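Local atomic coordinates of type II 3-hydroxyacyl-CoA dehydrogenase (Thermus thermophilus, PDB entry 1UAY), a protein that probably catalyses the NAD-dependent oxidation of 3-hydroxyacyl-CoA to 3-ketoacyl-CoA in fatty acid beta-oxidation, as a tetrameric short-chain dehydrogenase. Residues S196-V201 with P205-P210. Sequence-based numbering, arbitrary orientation.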
loop_
_atom_site.group_PDB
_atom_site.type_symbol
_atom_site.label_atom_id
_atom_site.label_comp_id
_atom_site.label_asym_id
_atom_site.label_seq_id
_atom_site.Cartn_x
_atom_site.Cartn_y
_atom_site.Cartn_z
ATOM N N SER A 196 -23.998 7.359 9.265
ATOM C CA SER A 196 -23.660 6.472 8.158
ATOM C C SER A 196 -22.175 6.118 8.128
ATOM O O SER A 196 -21.808 5.011 7.737
ATOM C CB SER A 196 -24.077 7.100 6.823
ATOM O OG SER A 196 -23.410 8.326 6.593
ATOM N N LEU A 197 -21.323 7.049 8.542
ATOM C CA LEU A 197 -19.890 6.787 8.549
ATOM C C LEU A 197 -19.556 5.779 9.644
ATOM O O LEU A 197 -18.825 4.817 9.415
ATOM C CB LEU A 197 -19.109 8.086 8.773
ATOM C CG LEU A 197 -18.076 8.453 7.702
ATOM C CD1 LEU A 197 -16.999 7.382 7.628
ATOM C CD2 LEU A 197 -18.760 8.601 6.355
ATOM N N ALA A 198 -20.103 5.995 10.834
ATOM C CA ALA A 198 -19.857 5.096 11.952
ATOM C C ALA A 198 -20.339 3.686 11.621
ATOM O O ALA A 198 -19.731 2.703 12.041
ATOM C CB ALA A 198 -20.560 5.611 13.203
ATOM N N ALA A 199 -21.426 3.594 10.860
ATOM C CA ALA A 199 -21.991 2.300 10.484
ATOM C C ALA A 199 -21.074 1.474 9.583
ATOM O O ALA A 199 -21.272 0.269 9.428
ATOM C CB ALA A 199 -23.342 2.504 9.804
ATOM N N GLN A 200 -20.072 2.115 8.989
ATOM C CA GLN A 200 -19.141 1.415 8.106
ATOM C C GLN A 200 -18.011 0.699 8.842
ATOM O O GLN A 200 -17.321 -0.132 8.255
ATOM C CB GLN A 200 -18.530 2.392 7.099
ATOM C CG GLN A 200 -19.511 2.923 6.072
ATOM C CD GLN A 200 -18.831 3.765 5.011
ATOM O OE1 GLN A 200 -17.845 3.342 4.407
ATOM N NE2 GLN A 200 -19.358 4.959 4.771
ATOM N N VAL A 201 -17.824 1.014 10.119
ATOM C CA VAL A 201 -16.752 0.407 10.908
ATOM C C VAL A 201 -17.092 -1.022 11.324
ATOM O O VAL A 201 -18.050 -1.246 12.062
ATOM C CB VAL A 201 -16.466 1.232 12.183
ATOM C CG1 VAL A 201 -15.246 0.667 12.899
ATOM C CG2 VAL A 201 -16.240 2.697 11.821
ATOM N N PRO A 205 -17.773 -1.701 16.388
ATOM C CA PRO A 205 -18.754 -0.946 15.599
ATOM C C PRO A 205 -19.146 0.353 16.287
ATOM O O PRO A 205 -20.286 0.531 16.718
ATOM C CB PRO A 205 -19.910 -1.930 15.477
ATOM C CG PRO A 205 -19.879 -2.620 16.807
ATOM C CD PRO A 205 -18.400 -2.859 17.051
ATOM N N ARG A 206 -18.187 1.267 16.366
ATOM C CA ARG A 206 -18.394 2.542 17.031
ATOM C C ARG A 206 -17.238 3.477 16.726
ATOM O O ARG A 206 -16.270 3.098 16.061
ATOM C CB ARG A 206 -18.436 2.321 18.541
ATOM C CG ARG A 206 -17.165 1.654 19.079
ATOM C CD ARG A 206 -17.059 1.776 20.593
ATOM N NE ARG A 206 -16.006 0.939 21.171
ATOM C CZ ARG A 206 -14.701 1.198 21.116
ATOM N NH1 ARG A 206 -14.254 2.289 20.504
ATOM N NH2 ARG A 206 -13.841 0.365 21.683
ATOM N N LEU A 207 -17.346 4.706 17.217
ATOM C CA LEU A 207 -16.276 5.674 17.048
ATOM C C LEU A 207 -15.159 5.218 17.976
ATOM O O LEU A 207 -15.421 4.641 19.033
ATOM C CB LEU A 207 -16.735 7.069 17.475
ATOM C CG LEU A 207 -17.824 7.745 16.646
ATOM C CD1 LEU A 207 -18.214 9.063 17.299
ATOM C CD2 LEU A 207 -17.319 7.972 15.234
ATOM N N GLY A 208 -13.914 5.458 17.584
ATOM C CA GLY A 208 -12.812 5.078 18.440
ATOM C C GLY A 208 -12.804 5.984 19.657
ATOM O O GLY A 208 -13.309 7.106 19.608
ATOM N N ARG A 209 -12.245 5.490 20.754
ATOM C CA ARG A 209 -12.152 6.256 21.988
ATOM C C ARG A 209 -10.791 6.937 21.987
ATOM O O ARG A 209 -9.791 6.332 21.603
ATOM C CB ARG A 209 -12.271 5.321 23.191
ATOM C CG ARG A 209 -13.603 4.592 23.259
ATOM C CD ARG A 209 -13.545 3.399 24.192
ATOM N NE ARG A 209 -14.841 2.737 24.280
ATOM C CZ ARG A 209 -15.049 1.574 24.889
ATOM N NH1 ARG A 209 -14.041 0.936 25.466
ATOM N NH2 ARG A 209 -16.266 1.051 24.917
ATOM N N PRO A 210 -10.731 8.210 22.407
ATOM C CA PRO A 210 -9.448 8.921 22.430
ATOM C C PRO A 210 -8.362 8.144 23.177
ATOM O O PRO A 210 -7.193 8.163 22.788
ATOM C CB PRO A 210 -9.799 10.236 23.118
ATOM C CG PRO A 210 -11.225 10.460 22.697
ATOM C CD PRO A 210 -11.826 9.085 22.863
#
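Val-201 and Pro-205 form the close end of this contact, where the chain loops back on itself: Val-201 O lies 3.6 Å from Pro-205 CA and 3.9 Å from Pro-205 CB. Val-201 is buried, whereas Pro-205, against its carbonyl, is exposed. A chi1 of -174° places Val-201 CG1 anti to the backbone N and beside the carbonyl carbon, on the side of Arg-206 O, 4.1 Å away. The approach is looser beside it, where Ala-198 CB and Leu-207 CD2 come no nearer than 4.5 Å. The CD2 end of Leu-207 comes nearer to Ala-198 than the start of its side chain does, and Leu-207 also packs on Leu-180. No hydrogen bond joins 196-201 to 205-210; residues 198-201 form a type I beta turn, with a hydrogen bond from Val-201 N to Ala-198 O (3.2 Å). In this short-chain dehydrogenase, built on a Rossmann-type parallel sheet, the contact lies within the loop that leads from helix 191-198 to helix 210-222, with Arg-209 as N-cap of the latter. On the polar side, the CB of Arg-206 points away from 196-201, and its extended side chain runs forward beside 207-209, NH1 donating in the guanidinium plane to Leu-207 O (3.0 Å, N-H...O angle 154°). NE of the exposed Arg-209 sits 3.5 Å above that plane, over its centre, the two cationic groups lying face to face. Anionic partners probably offset their charge: Arg-206 NH2 forms a salt bridge with Glu-212, and Arg-209 NH1 with Glu-124 of a second subunit.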